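Local coordinates for protein Rho guanine nucleotide exchange factor 12 (Homo sapiens, PDB 1TXD) that acts as a guanine nucleotide exchange factor for the small GTPase RhoA, the chain here being its catalytic DH domain with the adjoining PH domain, at residues 19-25 and 187-193; 100-106 and 193-199; 322-326 and 361-365. The protein carries 1 engineered substitution. One frame throughout, in Å; residues are numbered along the deposited sequence.

Interaction 1: 19-25 and 187-193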
# COMPACT_ATOMS: atom_id res chain seq x y z
N LYS A 19 3.39 -31.68 29.04
CA LYS A 19 3.95 -32.35 27.87
C LYS A 19 4.91 -31.40 27.14
O LYS A 19 4.69 -30.17 27.15
CB LYS A 19 2.82 -32.75 26.90
CG LYS A 19 2.51 -34.22 26.78
CD LYS A 19 1.36 -34.45 25.76
CE LYS A 19 1.70 -35.60 24.78
NZ LYS A 19 0.50 -36.17 24.06
N PRO A 20 5.95 -31.94 26.51
CA PRO A 20 6.84 -31.14 25.65
C PRO A 20 6.07 -30.33 24.59
O PRO A 20 6.24 -29.12 24.48
CB PRO A 20 7.76 -32.19 25.00
CG PRO A 20 7.71 -33.38 25.87
CD PRO A 20 6.38 -33.36 26.60
N CYS A 21 5.18 -30.97 23.85
CA CYS A 21 4.38 -30.27 22.85
C CYS A 21 3.55 -29.16 23.48
O CYS A 21 3.29 -28.14 22.86
CB CYS A 21 3.48 -31.24 22.09
SG CYS A 21 2.04 -31.89 23.00
N GLU A 22 3.14 -29.35 24.72
CA GLU A 22 2.37 -28.33 25.43
C GLU A 22 3.25 -27.15 25.85
O GLU A 22 2.80 -26.01 25.91
CB GLU A 22 1.64 -28.97 26.63
CG GLU A 22 0.85 -27.99 27.48
CD GLU A 22 -0.20 -27.20 26.69
OE1 GLU A 22 -0.64 -27.66 25.61
OE2 GLU A 22 -0.56 -26.11 27.15
N ILE A 23 4.52 -27.40 26.09
CA ILE A 23 5.45 -26.31 26.35
C ILE A 23 5.65 -25.46 25.07
O ILE A 23 5.72 -24.24 25.16
CB ILE A 23 6.77 -26.83 26.93
CG1 ILE A 23 6.65 -26.86 28.46
CG2 ILE A 23 7.93 -25.98 26.57
CD1 ILE A 23 7.63 -27.71 29.10
N LYS A 24 5.72 -26.11 23.91
CA LYS A 24 5.91 -25.41 22.64
C LYS A 24 4.69 -24.56 22.33
O LYS A 24 4.84 -23.42 21.90
CB LYS A 24 6.15 -26.39 21.49
CG LYS A 24 7.60 -26.78 21.31
CD LYS A 24 7.77 -28.27 21.08
CE LYS A 24 9.18 -28.75 21.43
NZ LYS A 24 9.16 -30.17 21.86
N ARG A 25 3.49 -25.12 22.55
CA ARG A 25 2.24 -24.38 22.41
C ARG A 25 2.30 -23.10 23.23
O ARG A 25 1.88 -22.03 22.74
CB ARG A 25 0.99 -25.22 22.81
CG ARG A 25 -0.38 -24.66 22.28
CD ARG A 25 -1.62 -25.45 22.70
NE ARG A 25 -1.89 -25.20 24.10
CZ ARG A 25 -2.82 -24.40 24.60
NH1 ARG A 25 -3.70 -23.76 23.82
NH2 ARG A 25 -2.89 -24.28 25.92
N TYR A 187 1.05 -26.68 17.25
CA TYR A 187 1.24 -27.33 18.55
C TYR A 187 -0.07 -27.41 19.33
O TYR A 187 -0.11 -27.33 20.56
CB TYR A 187 2.31 -26.59 19.36
CG TYR A 187 3.65 -26.54 18.66
CD1 TYR A 187 4.39 -27.70 18.46
CD2 TYR A 187 4.15 -25.34 18.18
CE1 TYR A 187 5.63 -27.65 17.81
CE2 TYR A 187 5.36 -25.28 17.54
CZ TYR A 187 6.10 -26.44 17.36
OH TYR A 187 7.30 -26.37 16.72
N THR A 188 -1.17 -27.56 18.61
CA THR A 188 -2.46 -27.72 19.23
C THR A 188 -2.90 -29.13 18.88
O THR A 188 -3.04 -29.47 17.70
CB THR A 188 -3.46 -26.66 18.73
OG1 THR A 188 -3.10 -25.36 19.23
CG2 THR A 188 -4.84 -26.93 19.29
N GLU A 189 -3.08 -29.96 19.89
CA GLU A 189 -3.30 -31.38 19.67
C GLU A 189 -4.75 -31.68 19.35
O GLU A 189 -5.05 -32.36 18.37
CB GLU A 189 -2.86 -32.18 20.89
CG GLU A 189 -1.43 -31.93 21.29
CD GLU A 189 -0.61 -33.19 21.24
OE1 GLU A 189 -0.84 -34.09 22.09
OE2 GLU A 189 0.27 -33.28 20.34
N TRP A 190 -5.65 -31.11 20.13
CA TRP A 190 -7.01 -31.58 20.19
C TRP A 190 -7.90 -30.85 19.18
O TRP A 190 -7.92 -29.62 19.13
CB TRP A 190 -7.56 -31.54 21.62
CG TRP A 190 -7.48 -30.25 22.30
CD1 TRP A 190 -8.53 -29.45 22.62
CD2 TRP A 190 -6.30 -29.57 22.79
NE1 TRP A 190 -8.08 -28.31 23.25
CE2 TRP A 190 -6.71 -28.36 23.36
CE3 TRP A 190 -4.92 -29.86 22.77
CZ2 TRP A 190 -5.81 -27.42 23.92
CZ3 TRP A 190 -4.02 -28.95 23.33
CH2 TRP A 190 -4.47 -27.75 23.90
N PRO A 191 -8.63 -31.62 18.37
CA PRO A 191 -9.08 -31.16 17.04
C PRO A 191 -10.01 -29.95 17.03
O PRO A 191 -9.94 -29.18 16.09
CB PRO A 191 -9.82 -32.39 16.48
CG PRO A 191 -9.35 -33.51 17.29
CD PRO A 191 -9.12 -32.97 18.67
N THR A 192 -10.89 -29.83 18.03
CA THR A 192 -11.89 -28.76 18.05
C THR A 192 -11.21 -27.42 18.30
O THR A 192 -11.59 -26.38 17.73
CB THR A 192 -12.98 -29.09 19.12
OG1 THR A 192 -13.65 -30.31 18.77
CG2 THR A 192 -14.11 -28.07 19.13
N GLU A 193 -10.17 -27.45 19.14
CA GLU A 193 -9.38 -26.27 19.45
C GLU A 193 -8.51 -25.88 18.26
O GLU A 193 -8.46 -24.70 17.90
CB GLU A 193 -8.53 -26.49 20.69
CG GLU A 193 -7.43 -25.47 20.92
CD GLU A 193 -7.93 -24.14 21.42
OE1 GLU A 193 -7.07 -23.30 21.76
OE2 GLU A 193 -9.17 -23.93 21.49
O HOH W 1 -4.16 -23.80 20.98
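The Tyr187 ring lies flat beneath Lys24: Lys24 CB sits 3.7 Å from the ring centroid and 10° off its normal, a CH-pi contact that covers one face of the ring just past the end of helix 169-186. One turn earlier, Cys21 SG packs against the carboxylate carbon of Glu189 (SG to CD 3.4 Å), and Lys19, the N-cap residue of helix 20-57, makes a salt bridge with the same side chain (NZ to OE1 3.2 Å). The first turns of the first long helix of the DH helical bundle thus pack on the short connection between helix 169-186 and helix 191-230. Arg25, buried, meets three residues of that connection and Glu193 beyond it. Arg25 CG lies 3.2 Å from Tyr187 O, and Trp190 CH2 is over one face of the guanidinium, 3.6 Å from Arg25 NE. Glu22 forms a salt bridge with that guanidinium (Arg25 NE to Glu22 OE1 3.1 Å) and accepts from Gln26; Arg25 NH2 is hydrogen-bonded to Asp99 O. The Arg25 NH1 to Glu193 OE1 ion pair is long (4.0 Å); a water bridges it, also donating to Thr188 OG1. Further hydrogen bonds join Thr188 OG1 to Ile184 O and Glu193 OE1 to Ile101 N.

Interaction 2: 100-106 and 193-199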
# COMPACT_ATOMS: atom_id res chain seq x y z
N GLN A 100 -7.28 -22.89 26.62
CA GLN A 100 -7.86 -22.84 25.29
C GLN A 100 -7.81 -21.41 24.81
O GLN A 100 -8.00 -20.51 25.61
CB GLN A 100 -9.34 -23.26 25.32
CG GLN A 100 -9.66 -24.50 26.15
CD GLN A 100 -8.88 -25.71 25.67
OE1 GLN A 100 -8.88 -26.01 24.48
NE2 GLN A 100 -8.18 -26.39 26.58
N ILE A 101 -7.56 -21.21 23.52
CA ILE A 101 -7.43 -19.87 22.93
C ILE A 101 -8.10 -19.67 21.56
O ILE A 101 -8.27 -18.54 21.13
CB ILE A 101 -5.95 -19.46 22.86
CG1 ILE A 101 -5.80 -17.98 23.09
CG2 ILE A 101 -5.31 -19.87 21.50
CD1 ILE A 101 -4.54 -17.42 22.57
N GLY A 102 -8.50 -20.75 20.90
CA GLY A 102 -9.10 -20.67 19.59
C GLY A 102 -10.22 -19.65 19.56
O GLY A 102 -10.31 -18.84 18.64
N GLU A 103 -11.06 -19.67 20.59
CA GLU A 103 -12.26 -18.85 20.60
C GLU A 103 -11.89 -17.38 20.71
O GLU A 103 -12.54 -16.53 20.10
CB GLU A 103 -13.20 -19.28 21.75
CG GLU A 103 -14.65 -18.91 21.52
CD GLU A 103 -15.27 -19.60 20.31
OE1 GLU A 103 -15.29 -20.86 20.27
OE2 GLU A 103 -15.75 -18.88 19.40
N ASP A 104 -10.84 -17.09 21.47
CA ASP A 104 -10.35 -15.72 21.59
C ASP A 104 -9.80 -15.24 20.24
O ASP A 104 -10.11 -14.17 19.81
CB ASP A 104 -9.28 -15.62 22.66
CG ASP A 104 -9.73 -16.18 23.96
OD1 ASP A 104 -10.76 -15.71 24.49
OD2 ASP A 104 -9.14 -17.13 24.51
N LEU A 105 -9.04 -16.08 19.58
CA LEU A 105 -8.51 -15.78 18.26
C LEU A 105 -9.62 -15.53 17.26
O LEU A 105 -9.49 -14.67 16.39
CB LEU A 105 -7.63 -16.92 17.78
CG LEU A 105 -6.37 -17.18 18.62
CD1 LEU A 105 -5.71 -18.37 18.04
CD2 LEU A 105 -5.43 -16.01 18.61
N LEU A 106 -10.72 -16.24 17.41
CA LEU A 106 -11.88 -16.03 16.57
C LEU A 106 -12.61 -14.71 16.88
O LEU A 106 -13.11 -14.07 15.97
CB LEU A 106 -12.85 -17.22 16.67
CG LEU A 106 -12.40 -18.43 15.83
CD1 LEU A 106 -13.44 -19.60 15.89
CD2 LEU A 106 -12.10 -18.05 14.37
N GLU A 193 -10.17 -27.45 19.14
CA GLU A 193 -9.38 -26.27 19.45
C GLU A 193 -8.51 -25.88 18.26
O GLU A 193 -8.46 -24.70 17.90
CB GLU A 193 -8.53 -26.49 20.69
CG GLU A 193 -7.43 -25.47 20.92
CD GLU A 193 -7.93 -24.14 21.42
OE1 GLU A 193 -7.07 -23.30 21.76
OE2 GLU A 193 -9.17 -23.93 21.49
N ARG A 194 -7.85 -26.88 17.66
CA ARG A 194 -7.00 -26.66 16.50
C ARG A 194 -7.77 -26.12 15.31
O ARG A 194 -7.28 -25.23 14.61
CB ARG A 194 -6.25 -27.92 16.09
CG ARG A 194 -5.41 -27.79 14.79
CD ARG A 194 -5.25 -29.09 14.00
NE ARG A 194 -4.13 -29.87 14.50
CZ ARG A 194 -4.20 -31.11 15.02
NH1 ARG A 194 -5.36 -31.78 15.13
NH2 ARG A 194 -3.08 -31.70 15.44
N GLU A 195 -8.96 -26.65 15.07
CA GLU A 195 -9.77 -26.16 13.95
C GLU A 195 -10.09 -24.66 14.03
O GLU A 195 -10.16 -24.00 13.03
CB GLU A 195 -11.08 -26.95 13.80
CG GLU A 195 -11.45 -27.31 12.36
CD GLU A 195 -10.25 -27.53 11.44
OE1 GLU A 195 -9.52 -28.53 11.60
OE2 GLU A 195 -10.01 -26.67 10.57
N LYS A 196 -10.29 -24.17 15.25
CA LYS A 196 -10.60 -22.79 15.51
C LYS A 196 -9.38 -21.92 15.24
O LYS A 196 -9.49 -20.82 14.65
CB LYS A 196 -11.02 -22.61 16.96
CG LYS A 196 -12.42 -23.11 17.24
CD LYS A 196 -12.61 -23.35 18.73
CE LYS A 196 -13.89 -24.14 19.00
NZ LYS A 196 -14.62 -23.60 20.17
N VAL A 197 -8.22 -22.40 15.70
CA VAL A 197 -6.97 -21.68 15.54
C VAL A 197 -6.73 -21.51 14.05
O VAL A 197 -6.51 -20.38 13.60
CB VAL A 197 -5.77 -22.37 16.22
CG1 VAL A 197 -4.46 -21.69 15.85
CG2 VAL A 197 -5.92 -22.32 17.75
N LYS A 198 -6.81 -22.61 13.29
CA LYS A 198 -6.58 -22.55 11.84
C LYS A 198 -7.61 -21.70 11.10
O LYS A 198 -7.29 -21.12 10.07
CB LYS A 198 -6.54 -23.94 11.22
CG LYS A 198 -5.28 -24.70 11.55
CD LYS A 198 -5.29 -26.12 10.98
CE LYS A 198 -4.84 -26.18 9.52
NZ LYS A 198 -4.64 -27.62 9.09
N LYS A 199 -8.85 -21.64 11.62
CA LYS A 199 -9.88 -20.81 11.00
C LYS A 199 -9.49 -19.31 11.15
O LYS A 199 -9.51 -18.57 10.17
CB LYS A 199 -11.26 -21.11 11.60
CG LYS A 199 -12.43 -20.17 11.17
CD LYS A 199 -13.79 -20.88 11.28
CE LYS A 199 -14.95 -19.98 11.78
NZ LYS A 199 -15.03 -18.68 11.06
O HOH W 2 -11.16 -22.11 22.36
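This is a close, nearly parallel helix-helix contact inside the DH helical bundle, where the start of helix 102-109 meets the first turns of the long helix 191-230. The axes of the two short segments approach to 8.1 Å and cross at 23°. Gly102 is the point of closest backbone approach, its CA 4.7 Å from Val197 CA. A CB modelled there would fall 2.7 Å from Lys196 CB, a clash, so the absence of a side chain is what lets the helices come this near; as it is, Gly102 CA rests 3.8 Å from Lys196 CB and 4.0 Å from Val197 CG2. Glu193 adds hydrogen bonds to the packing. Glu193 OE1 accepts from Ile101 N (2.8 Å) and Gly102 N (3.0 Å), so that a side chain of one helix takes up backbone NH groups at the N-terminal end of the other, and a water joins its OE2 to Glu103 N. On the solvent side, Lys196 NZ and Glu103 OE1 form a 2.8 Å salt bridge. Farther along, Leu106 CD2 lies against Lys196 O (3.8 Å) and Lys199 CG (3.9 Å), while Leu105 CD1 touches Val197 CG2 at 4.0 Å. The apolar side of the joint continues into the bundle: Ile101 packs on Ile29 and Phe33, and Leu105 on Leu32, all of helix 20-57, whereas Val197 also rests on Ile184 and Ala185 of helix 169-186.

Interaction 3: 322-326 and 361-365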
# COMPACT_ATOMS: atom_id res chain seq x y z
N VAL A 322 -9.86 4.39 -31.15
CA VAL A 322 -8.59 3.77 -31.51
C VAL A 322 -8.76 2.41 -32.17
O VAL A 322 -9.64 1.62 -31.81
CB VAL A 322 -7.65 3.65 -30.29
CG1 VAL A 322 -6.42 2.82 -30.62
CG2 VAL A 322 -7.21 5.01 -29.84
N LEU A 323 -7.91 2.19 -33.17
CA LEU A 323 -7.65 0.87 -33.73
C LEU A 323 -6.14 0.68 -33.66
O LEU A 323 -5.38 1.62 -33.88
CB LEU A 323 -8.13 0.79 -35.19
CG LEU A 323 -9.63 0.56 -35.42
CD1 LEU A 323 -9.95 0.59 -36.91
CD2 LEU A 323 -10.08 -0.76 -34.80
N VAL A 324 -5.72 -0.52 -33.32
CA VAL A 324 -4.28 -0.82 -33.22
C VAL A 324 -3.95 -1.95 -34.17
O VAL A 324 -4.78 -2.81 -34.42
CB VAL A 324 -3.90 -1.19 -31.78
CG1 VAL A 324 -2.40 -1.50 -31.67
CG2 VAL A 324 -4.26 -0.05 -30.84
N ARG A 325 -2.73 -1.93 -34.71
CA ARG A 325 -2.23 -3.00 -35.57
C ARG A 325 -0.72 -3.09 -35.44
O ARG A 325 -0.03 -2.08 -35.44
CB ARG A 325 -2.58 -2.74 -37.06
CG ARG A 325 -4.07 -2.89 -37.45
CD ARG A 325 -4.65 -4.29 -37.21
NE ARG A 325 -5.99 -4.45 -37.79
CZ ARG A 325 -7.13 -4.01 -37.25
NH1 ARG A 325 -7.12 -3.33 -36.10
NH2 ARG A 325 -8.28 -4.24 -37.85
N GLN A 326 -0.20 -4.32 -35.33
CA GLN A 326 1.24 -4.56 -35.39
C GLN A 326 1.78 -4.09 -36.74
O GLN A 326 1.03 -3.97 -37.72
CB GLN A 326 1.55 -6.05 -35.16
CG GLN A 326 2.97 -6.36 -34.72
CD GLN A 326 3.32 -7.83 -34.85
OE1 GLN A 326 3.16 -8.59 -33.90
NE2 GLN A 326 3.82 -8.22 -36.02
N GLN A 361 -0.22 -3.65 -26.88
CA GLN A 361 -1.28 -3.92 -27.84
C GLN A 361 -2.46 -4.55 -27.12
O GLN A 361 -3.59 -4.12 -27.28
CB GLN A 361 -0.82 -4.83 -28.99
CG GLN A 361 -1.99 -5.29 -29.91
CD GLN A 361 -1.55 -5.91 -31.24
OE1 GLN A 361 -0.45 -6.44 -31.34
NE2 GLN A 361 -2.41 -5.84 -32.24
N ASP A 362 -2.19 -5.58 -26.33
CA ASP A 362 -3.26 -6.34 -25.69
C ASP A 362 -4.07 -5.46 -24.74
O ASP A 362 -5.29 -5.58 -24.67
CB ASP A 362 -2.70 -7.55 -24.93
CG ASP A 362 -2.59 -8.80 -25.80
OD1 ASP A 362 -2.52 -8.69 -27.05
OD2 ASP A 362 -2.56 -9.96 -25.33
N LEU A 363 -3.39 -4.56 -24.03
CA LEU A 363 -4.05 -3.72 -23.04
C LEU A 363 -4.77 -2.54 -23.68
O LEU A 363 -5.89 -2.24 -23.27
CB LEU A 363 -3.06 -3.24 -21.98
CG LEU A 363 -2.53 -4.35 -21.08
CD1 LEU A 363 -1.40 -3.82 -20.22
CD2 LEU A 363 -3.65 -4.94 -20.22
N ILE A 364 -4.17 -1.89 -24.67
CA ILE A 364 -4.83 -0.77 -25.33
C ILE A 364 -6.16 -1.25 -25.91
O ILE A 364 -7.18 -0.58 -25.76
CB ILE A 364 -3.94 -0.14 -26.43
CG1 ILE A 364 -2.79 0.63 -25.80
CG2 ILE A 364 -4.74 0.82 -27.31
CD1 ILE A 364 -1.68 0.93 -26.77
N CYS A 365 -6.14 -2.41 -26.57
CA CYS A 365 -7.34 -3.02 -27.15
C CYS A 365 -8.36 -3.46 -26.11
O CYS A 365 -9.56 -3.37 -26.34
CB CYS A 365 -6.94 -4.22 -28.01
SG CYS A 365 -5.88 -3.78 -29.41
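Val324 is the main bump on the strand side, its CB pointing at helix 361-365 and its two methyls entering a shallow hollow bounded by Gln361, Ile364 and Cys365. Val324 CG2 meets Ile364 CG2 at 3.7 Å, Val324 CG1 lies 4.2 Å from Gln361 CG, and Val324 CB rests 4.0 Å from Cys365 SG. Val322, two residues back on the same face of the strand, adds a second, smaller contact through CG1 to Ile364 CG2 (4.2 Å). The extended Gln361 side chain covers the other end, NE2 lying 4.1 Å from Gln326 N; Gln326 OE1 is itself hydrogen-bonded to Lys357 NZ. No hydrogen bond links the segments, whose axes run 9.0 Å apart at 163°, close to antiparallel. Ile364 also packs on Leu279 of strand 275-280, so this helix touches strands beyond 322-326. A C-terminal helix laid against an open end of a curled beta sandwich is the hallmark of the PH domain.

In the fold
Interactions 1 and 2 are neighbours in the DH domain, their centres 12 Å apart. Both draw on Glu193, whose OE1 faces Arg25 in interaction 1 and the 101-102 backbone in interaction 2. A probable hydrogen bond from Trp190 NE1 to Gln100 OE1 (2.7 Å) ties them further. Segments 187-193 and 193-199 are continuous, so 19-25 and 100-106, distant in sequence, meet at the start of helix 191-230. Interaction 3 belongs to the PH domain, with its centre 58 Å from that of interaction 1 and 52 Å from that of interaction 2, and touches neither. Helix 191-230 extends from the first two contacts toward the PH domain. RhoA is absent from this structure.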